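Local coordinates for protein endoglucanase CEL5A (Eubacterium cellulosolvens, PDB 4AFM) that probably binds xyloglucan and related plant beta-glucans through this non-catalytic family 65 carbohydrate-binding module, attached to a family 5 endoglucanase, at residues Asn44-Val49 with Val124-Ser129; Val49-Ala54 with Gly83-Thr88. All coordinates share one frame; numbering follows the deposited sequence. Where two conformers were deposited one is given.

Interaction 1: Asn44-Val49 with Val124-Ser129; sequences NFEIKV and VASYTS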
ATOM      1  N   ASN A  44     -18.761  -4.027   5.232  1.00 10.72           N
ATOM      2  CA  ASN A  44     -19.061  -4.761   4.035  1.00 11.12           C
ATOM      3  C   ASN A  44     -18.448  -3.998   2.920  1.00 11.81           C
ATOM      4  O   ASN A  44     -18.429  -2.734   2.981  1.00 14.91           O
ATOM      5  CB  ASN A  44     -20.582  -4.848   3.844  1.00 12.50           C
ATOM      6  CG  ASN A  44     -20.907  -5.955   2.922  1.00 17.06           C
ATOM      7  OD1 ASN A  44     -20.069  -6.818   2.496  1.00 18.85           O
ATOM      8  ND2 ASN A  44     -22.202  -5.971   2.510  1.00 22.42           N
ATOM      9  N   PHE A  45     -17.621  -4.627   2.187  1.00 10.67           N
ATOM     10  CA  PHE A  45     -16.872  -3.932   1.112  1.00  9.89           C
ATOM     11  C   PHE A  45     -16.806  -4.741  -0.148  1.00  9.22           C
ATOM     12  O   PHE A  45     -17.107  -5.962  -0.168  1.00  9.37           O
ATOM     13  CB  PHE A  45     -15.440  -3.661   1.604  1.00 10.03           C
ATOM     14  CG  PHE A  45     -14.568  -4.878   1.845  1.00  8.96           C
ATOM     15  CD1 PHE A  45     -13.904  -5.503   0.732  1.00  8.87           C
ATOM     16  CD2 PHE A  45     -14.386  -5.455   3.089  1.00  8.91           C
ATOM     17  CE1 PHE A  45     -13.195  -6.627   0.966  1.00  8.27           C
ATOM     18  CE2 PHE A  45     -13.692  -6.583   3.298  1.00  8.84           C
ATOM     19  CZ  PHE A  45     -13.041  -7.198   2.207  1.00  8.57           C
ATOM     20  N   GLU A  46     -16.465  -4.044  -1.226  1.00  8.97           N
ATOM     21  CA  GLU A  46     -16.024  -4.706  -2.447  0.64  9.25           C
ATOM     22  C   GLU A  46     -14.749  -4.090  -2.874  1.00  9.03           C
ATOM     23  O   GLU A  46     -14.431  -2.933  -2.503  1.00  9.48           O
ATOM     24  CB  GLU A  46     -17.038  -4.592  -3.571  0.64 13.47           C
ATOM     25  CG  GLU A  46     -17.515  -3.228  -3.866  0.64 17.18           C
ATOM     26  CD  GLU A  46     -18.682  -3.225  -4.837  0.64 22.03           C
ATOM     27  OE1 GLU A  46     -19.401  -4.275  -4.984  0.64 22.07           O
ATOM     28  OE2 GLU A  46     -18.833  -2.103  -5.436  0.64 29.71           O
ATOM     29  N   ILE A  47     -13.949  -4.871  -3.569  1.00  7.47           N
ATOM     30  CA  ILE A  47     -12.718  -4.362  -4.169  0.84  7.55           C
ATOM     31  C   ILE A  47     -12.921  -4.326  -5.672  1.00  7.36           C
ATOM     32  O   ILE A  47     -13.338  -5.403  -6.254  1.00  8.00           O
ATOM     33  CB  ILE A  47     -11.550  -5.280  -3.762  0.84  8.37           C
ATOM     34  CG1 ILE A  47     -11.302  -5.144  -2.212  0.84  9.95           C
ATOM     35  CG2 ILE A  47     -10.252  -4.921  -4.545  0.84  9.65           C
ATOM     36  CD1 ILE A  47     -10.352  -6.132  -1.690  0.84 11.32           C
ATOM     37  N   LYS A  48     -12.666  -3.269  -6.337  1.00  6.64           N
ATOM     38  CA  LYS A  48     -12.839  -3.190  -7.774  1.00  7.06           C
ATOM     39  C   LYS A  48     -11.509  -2.845  -8.385  1.00  6.59           C
ATOM     40  O   LYS A  48     -10.775  -1.927  -7.923  1.00  7.51           O
ATOM     41  CB  LYS A  48     -13.811  -2.072  -8.127  1.00  8.70           C
ATOM     42  CG  LYS A  48     -15.173  -2.342  -7.467  1.00 11.88           C
ATOM     43  CD  LYS A  48     -16.195  -1.419  -8.061  1.00 19.25           C
ATOM     44  CE  LYS A  48     -16.349  -0.220  -7.238  1.00 27.26           C
ATOM     45  NZ  LYS A  48     -17.794   0.127  -7.469  1.00 39.03           N
ATOM     46  N   VAL A  49     -11.151  -3.502  -9.472  1.00  6.28           N
ATOM     47  CA  VAL A  49      -9.825  -3.318 -10.106  1.00  5.80           C
ATOM     48  C   VAL A  49     -10.034  -3.023 -11.586  1.00  5.87           C
ATOM     49  O   VAL A  49     -10.684  -3.895 -12.274  1.00  6.52           O
ATOM     50  CB  VAL A  49      -8.966  -4.606  -9.937  1.00  5.81           C
ATOM     51  CG1 VAL A  49      -7.600  -4.345 -10.547  1.00  6.12           C
ATOM     52  CG2 VAL A  49      -8.820  -4.996  -8.476  1.00  6.55           C
ATOM     53  N   VAL A 124      -9.911   0.153  -6.143  1.00  6.39           N
ATOM     54  CA  VAL A 124     -10.733   0.896  -5.133  0.74  7.58           C
ATOM     55  C   VAL A 124     -11.396  -0.056  -4.218  1.00  7.37           C
ATOM     56  O   VAL A 124     -11.778  -1.219  -4.560  1.00  9.42           O
ATOM     57  CB  VAL A 124     -11.811   1.717  -5.818  0.74  9.62           C
ATOM     58  CG1 VAL A 124     -11.220   2.726  -6.729  0.74 10.36           C
ATOM     59  CG2 VAL A 124     -12.756   0.867  -6.482  0.74 15.34           C
ATOM     60  N   ALA A 125     -11.465   0.307  -2.957  1.00  7.05           N
ATOM     61  CA  ALA A 125     -12.325  -0.367  -1.956  1.00  7.70           C
ATOM     62  C   ALA A 125     -13.540   0.484  -1.777  1.00  8.10           C
ATOM     63  O   ALA A 125     -13.461   1.697  -1.537  1.00  9.51           O
ATOM     64  CB  ALA A 125     -11.607  -0.534  -0.631  1.00  8.26           C
ATOM     65  N   SER A 126     -14.717  -0.097  -1.842  1.00  9.48           N
ATOM     66  CA  SER A 126     -16.002   0.604  -1.694  0.86 12.28           C
ATOM     67  C   SER A 126     -16.720  -0.051  -0.518  1.00 10.98           C
ATOM     68  O   SER A 126     -16.844  -1.275  -0.519  1.00 12.43           O
ATOM     69  CB  SER A 126     -16.876   0.385  -2.977  0.86 15.77           C
ATOM     70  OG  SER A 126     -16.276   1.189  -3.982  0.86 25.00           O
ATOM     71  N   TYR A 127     -17.334   0.666   0.340  1.00 11.96           N
ATOM     72  CA  TYR A 127     -18.199   0.081   1.343  1.00 13.20           C
ATOM     73  C   TYR A 127     -19.625   0.027   0.903  1.00 16.57           C
ATOM     74  O   TYR A 127     -20.066   0.962   0.245  1.00 21.02           O
ATOM     75  CB  TYR A 127     -18.122   0.945   2.614  1.00 13.96           C
ATOM     76  CG  TYR A 127     -16.734   1.085   3.200  1.00 13.06           C
ATOM     77  CD1 TYR A 127     -15.922  -0.048   3.363  1.00 12.74           C
ATOM     78  CD2 TYR A 127     -16.264   2.288   3.617  1.00 14.85           C
ATOM     79  CE1 TYR A 127     -14.686   0.093   3.942  1.00 11.72           C
ATOM     80  CE2 TYR A 127     -15.007   2.433   4.268  1.00 13.88           C
ATOM     81  CZ  TYR A 127     -14.220   1.275   4.398  1.00 11.93           C
ATOM     82  OH  TYR A 127     -12.978   1.435   5.003  1.00 12.22           O
ATOM     83  N   THR A 128     -20.261  -1.079   1.126  1.00 18.87           N
ATOM     84  CA  THR A 128     -21.616  -1.400   0.674  1.00 24.36           C
ATOM     85  C   THR A 128     -22.526  -1.543   1.913  0.53 26.67           C
ATOM     86  O   THR A 128     -23.730  -1.645   1.744  0.51 32.93           O
ATOM     87  CB  THR A 128     -21.587  -2.700  -0.197  1.00 31.03           C
ATOM     88  OG1 THR A 128     -20.972  -3.758   0.567  1.00 36.89           O
ATOM     89  CG2 THR A 128     -20.716  -2.511  -1.444  1.00 29.20           C
ATOM     90  N   SER A 129     -21.930  -1.697   3.093  0.50 25.61           N
ATOM     91  CA  SER A 129     -22.413  -1.086   4.365  0.50 35.24           C
ATOM     92  C   SER A 129     -22.044   0.415   4.435  0.50 39.67           C
ATOM     93  O   SER A 129     -21.645   0.945   5.481  0.50 44.14           O
ATOM     94  CB  SER A 129     -21.974  -1.852   5.667  0.50 33.22           C
ATOM     95  OG  SER A 129     -20.560  -1.886   5.973  0.50 23.96           O
TER
HETATM   96  O   HOH W   1     -20.229  -6.076  -0.811  1.00 32.84           O
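Glu-46 and Ser-126 exchange two backbone hydrogen bonds across an antiparallel strand pair, Glu-46 N to Ser-126 O at 2.9 Å and Ser-126 N back to Glu-46 O. Lys-48 and Val-124 do the same two residues further along, with Phe-45/Tyr-127 and Ile-47/Ala-125 as the intervening non-hydrogen-bonded pairs. Where the strands run out, the bonding changes character. Thr-128 N still reaches Asn-44 O, at 3.1 Å, but stands 55° above the carbonyl plane, and the last bond is taken over by a side chain: Ser-129 OG accepts from Asn-44 N at 2.9 Å. The hydroxyl lies between its own backbone N and carbonyl carbon (chi1 65°), which turns it to meet that N-H.

Alternation sorts the side chains. On one face the Lys-48 chain lies obliquely across Val-124, with Lys-48 CB 3.5 Å from Val-124 CG2. The chain then bends, and CE comes near Ser-126 OG. Lys-48 NZ meets Glu-46 OE2 at 3.2 Å in a salt bridge within the strand, but this holds for one of two Glu-46 conformers and is therefore not certain. The Glu-46 side chain crosses that of Thr-128 at about a right angle, Glu-46 CD 4.0 Å from Thr-128 CG2. On the other face Phe-45 CB touches the edge of the Tyr-127 ring at CD1, 4.0 Å away.

Further out, Asp-4 binds Ser-126 OG, while the Tyr-127 hydroxyl is held by the backbone N of Asp-40 and its ring receives Lys-43 in a cation-pi contact. Ile-47 packs on Leu-58 of the second sheet, as expected in a beta-sandwich. The contact thus separates its chemistry by face: buried Phe-45, Ile-47 and Ala-125 lie toward the second sheet, with Tyr-127 at the partly exposed end, whereas on the other face the lysine's aliphatic chain covers Val-124.

Interaction 2: Val49-Ala54 with Gly83-Thr88; sequences VDYSGA and GTAVFT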
ATOM      1  N   VAL A  49     -11.151  -3.502  -9.472  1.00  6.28           N
ATOM      2  CA  VAL A  49      -9.825  -3.318 -10.106  1.00  5.80           C
ATOM      3  C   VAL A  49     -10.034  -3.023 -11.586  1.00  5.87           C
ATOM      4  O   VAL A  49     -10.684  -3.895 -12.274  1.00  6.52           O
ATOM      5  CB  VAL A  49      -8.966  -4.606  -9.937  1.00  5.81           C
ATOM      6  CG1 VAL A  49      -7.600  -4.345 -10.547  1.00  6.12           C
ATOM      7  CG2 VAL A  49      -8.820  -4.996  -8.476  1.00  6.55           C
ATOM      8  N   ASP A  50      -9.537  -1.955 -12.090  1.00  5.77           N
ATOM      9  CA  ASP A  50      -9.518  -1.702 -13.541  1.00  6.20           C
ATOM     10  C   ASP A  50      -8.261  -2.302 -14.055  1.00  6.17           C
ATOM     11  O   ASP A  50      -7.122  -1.933 -13.607  1.00  6.34           O
ATOM     12  CB  ASP A  50      -9.571  -0.228 -13.824  1.00  7.37           C
ATOM     13  CG  ASP A  50     -10.842   0.450 -13.363  1.00  8.24           C
ATOM     14  OD1 ASP A  50     -11.834  -0.178 -12.998  1.00  9.05           O
ATOM     15  OD2 ASP A  50     -10.792   1.728 -13.349  1.00 10.33           O
ATOM     16  N   TYR A  51      -8.351  -3.197 -15.034  1.00  6.17           N
ATOM     17  CA  TYR A  51      -7.191  -4.009 -15.494  1.00  6.37           C
ATOM     18  C   TYR A  51      -7.376  -4.384 -16.926  1.00  6.52           C
ATOM     19  O   TYR A  51      -8.517  -4.376 -17.439  1.00  6.70           O
ATOM     20  CB  TYR A  51      -7.005  -5.257 -14.619  1.00  6.39           C
ATOM     21  CG  TYR A  51      -7.994  -6.335 -14.884  1.00  6.74           C
ATOM     22  CD1 TYR A  51      -9.358  -6.152 -14.513  1.00  7.41           C
ATOM     23  CD2 TYR A  51      -7.636  -7.506 -15.573  1.00  6.91           C
ATOM     24  CE1 TYR A  51     -10.300  -7.121 -14.877  1.00  8.45           C
ATOM     25  CE2 TYR A  51      -8.596  -8.455 -15.874  1.00  8.22           C
ATOM     26  CZ  TYR A  51      -9.903  -8.239 -15.497  1.00  8.83           C
ATOM     27  OH  TYR A  51     -10.873  -9.205 -15.840  1.00 11.52           O
ATOM     28  N   SER A  52      -6.298  -4.815 -17.526  1.00  6.33           N
ATOM     29  CA  SER A  52      -6.361  -5.478 -18.855  1.00  6.86           C
ATOM     30  C   SER A  52      -5.144  -6.327 -19.007  1.00  6.67           C
ATOM     31  O   SER A  52      -4.131  -6.169 -18.311  1.00  6.86           O
ATOM     32  CB  SER A  52      -6.546  -4.515 -19.920  1.00  9.64           C
ATOM     33  OG  SER A  52      -5.489  -3.712 -20.117  1.00 10.31           O
ATOM     34  N   GLY A  53      -5.138  -7.241 -20.007  1.00  6.66           N
ATOM     35  CA  GLY A  53      -3.966  -7.901 -20.490  1.00  6.74           C
ATOM     36  C   GLY A  53      -3.823  -9.332 -20.037  1.00  6.85           C
ATOM     37  O   GLY A  53      -3.108 -10.112 -20.656  1.00  7.30           O
ATOM     38  N   ALA A  54      -4.446  -9.686 -18.918  1.00  7.23           N
ATOM     39  CA  ALA A  54      -4.383 -11.051 -18.356  1.00  7.13           C
ATOM     40  C   ALA A  54      -5.624 -11.173 -17.512  1.00  7.29           C
ATOM     41  O   ALA A  54      -6.175 -10.205 -17.026  1.00  8.02           O
ATOM     42  CB  ALA A  54      -3.134 -11.243 -17.499  1.00  7.38           C
ATOM     43  N   GLY A  83     -13.832  -3.519 -18.374  1.00  9.73           N
ATOM     44  CA  GLY A  83     -12.402  -3.580 -17.957  1.00  8.59           C
ATOM     45  C   GLY A  83     -12.303  -3.590 -16.448  1.00  7.73           C
ATOM     46  O   GLY A  83     -11.174  -3.179 -15.995  1.00  8.73           O
ATOM     47  N   THR A  84     -13.250  -3.960 -15.676  1.00  7.10           N
ATOM     48  CA  THR A  84     -13.236  -3.874 -14.233  1.00  7.00           C
ATOM     49  C   THR A  84     -13.610  -5.174 -13.592  1.00  6.86           C
ATOM     50  O   THR A  84     -14.690  -5.765 -13.938  1.00  8.64           O
ATOM     51  CB  THR A  84     -14.198  -2.775 -13.704  1.00  7.93           C
ATOM     52  OG1 THR A  84     -13.867  -1.534 -14.297  1.00  9.03           O
ATOM     53  CG2 THR A  84     -14.237  -2.655 -12.210  1.00  9.20           C
ATOM     54  N   ALA A  85     -12.818  -5.714 -12.708  1.00  6.32           N
ATOM     55  CA  ALA A  85     -13.162  -6.909 -11.910  1.00  6.32           C
ATOM     56  C   ALA A  85     -13.711  -6.480 -10.583  1.00  6.38           C
ATOM     57  O   ALA A  85     -13.139  -5.532  -9.915  1.00  7.32           O
ATOM     58  CB  ALA A  85     -11.900  -7.709 -11.656  1.00  6.66           C
ATOM     59  N   VAL A  86     -14.764  -7.109 -10.125  1.00  6.39           N
ATOM     60  CA  VAL A  86     -15.380  -6.814  -8.823  1.00  6.71           C
ATOM     61  C   VAL A  86     -15.233  -7.995  -7.964  1.00  7.02           C
ATOM     62  O   VAL A  86     -15.613  -9.146  -8.364  1.00  7.17           O
ATOM     63  CB  VAL A  86     -16.844  -6.413  -9.018  1.00  7.82           C
ATOM     64  CG1 VAL A  86     -17.486  -6.194  -7.659  1.00  8.82           C
ATOM     65  CG2 VAL A  86     -16.982  -5.224  -9.945  1.00  9.21           C
ATOM     66  N   PHE A  87     -14.731  -7.835  -6.722  1.00  6.96           N
ATOM     67  CA  PHE A  87     -14.605  -8.891  -5.727  1.00  7.01           C
ATOM     68  C   PHE A  87     -15.426  -8.450  -4.510  1.00  7.79           C
ATOM     69  O   PHE A  87     -15.372  -7.274  -4.157  1.00  9.83           O
ATOM     70  CB  PHE A  87     -13.153  -9.099  -5.300  1.00  7.83           C
ATOM     71  CG  PHE A  87     -12.226  -9.427  -6.434  1.00  6.58           C
ATOM     72  CD1 PHE A  87     -11.576  -8.427  -7.144  1.00  6.76           C
ATOM     73  CD2 PHE A  87     -11.967 -10.765  -6.803  1.00  6.81           C
ATOM     74  CE1 PHE A  87     -10.709  -8.702  -8.136  1.00  7.17           C
ATOM     75  CE2 PHE A  87     -11.083 -11.041  -7.824  1.00  6.72           C
ATOM     76  CZ  PHE A  87     -10.443 -10.020  -8.483  1.00  7.03           C
ATOM     77  N   THR A  88     -16.216  -9.293  -3.932  1.00  7.68           N
ATOM     78  CA  THR A  88     -17.007  -8.873  -2.759  1.00  8.31           C
ATOM     79  C   THR A  88     -16.555  -9.517  -1.499  1.00  8.51           C
ATOM     80  O   THR A  88     -15.991 -10.628  -1.485  1.00  8.40           O
ATOM     81  CB  THR A  88     -18.465  -9.246  -2.924  1.00 10.13           C
ATOM     82  OG1 THR A  88     -18.654 -10.664  -2.836  1.00 12.83           O
ATOM     83  CG2 THR A  88     -19.034  -8.766  -4.324  1.00 11.59           C
TER
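Val-49 pairs with Ala-85 through two backbone hydrogen bonds, its N giving to Ala-85 O and its O taking from Ala-85 N at 2.8 Å. Its side chain lies on the inward face, where CG2 touches the edge of the Phe-87 ring at CE1, 4.2 Å away; Ile-56 of the second sheet packs against Val-49 and Ala-85 alike.

Asp-50 turns to the other face and forms a non-hydrogen-bonded pair with Thr-84, so the side chains supply the polar link that the backbone lacks here. The two lie side by side and point the same way. Thr-84 OG1 donates to Asp-50 OD1 at 2.8 Å, approaching from above the carboxylate, 44° out of its plane. Both first torsions set the group beside the backbone N, anti to the carbonyl carbon (Asp-50 chi1 -64°, Thr-84 chi1 -56°), which puts Asp-50 CG and Thr-84 OG1 on matching sides of their backbones. Thr-84 CG2 adds a flank, 3.5 Å from Asp-50 OD1. An alanine in place of Thr-84 removes both OG1 and CG2, and the Asp-50 carboxylate, without that donor, would probably be freer to turn.

Tyr-51 N donates its hydrogen to Gly-83 O at 3.0 Å, the final backbone bond of the pair. Its ring then swings back across the neighbouring strand: Tyr-51 CE1 sits 3.6 Å from Ala-85 CB, and Ala-85 N lies at the ring edge, near its plane. Val-80, on the adjoining strand 79-81, touches the same ring. Gly-83, with its positive phi, leads into strand 84-88.

Three backbone bonds join 49-54 to 83-88, and side chains add to them on both faces: a neutral hydroxyl steadying a carboxylate on one, and a tyrosine ring in contact with a small alanine on the other.

Interactions 1 and 2 share strand 45-52 and meet at Val-49: one strand runs between two neighbours, 118-127 and 84-88, and interaction 1 samples the first pairing, interaction 2 the second. Ile-47 O and Phe-87 N, 2.8 Å apart in a probable hydrogen bond, join the two contacts directly. Both are partly buried, with mostly apolar faces turned to the second sheet and the charged groups on the other face. Interaction 1 is the larger, with four successive bridges and a polar finish near the chain's modelled end. Interaction 2, nested within the loop that interaction 1 closes, has two. Outward chemistry differs too: a salt bridge seen in one conformer within 44-49, a hydroxyl-carboxylate bond between strands in interaction 2.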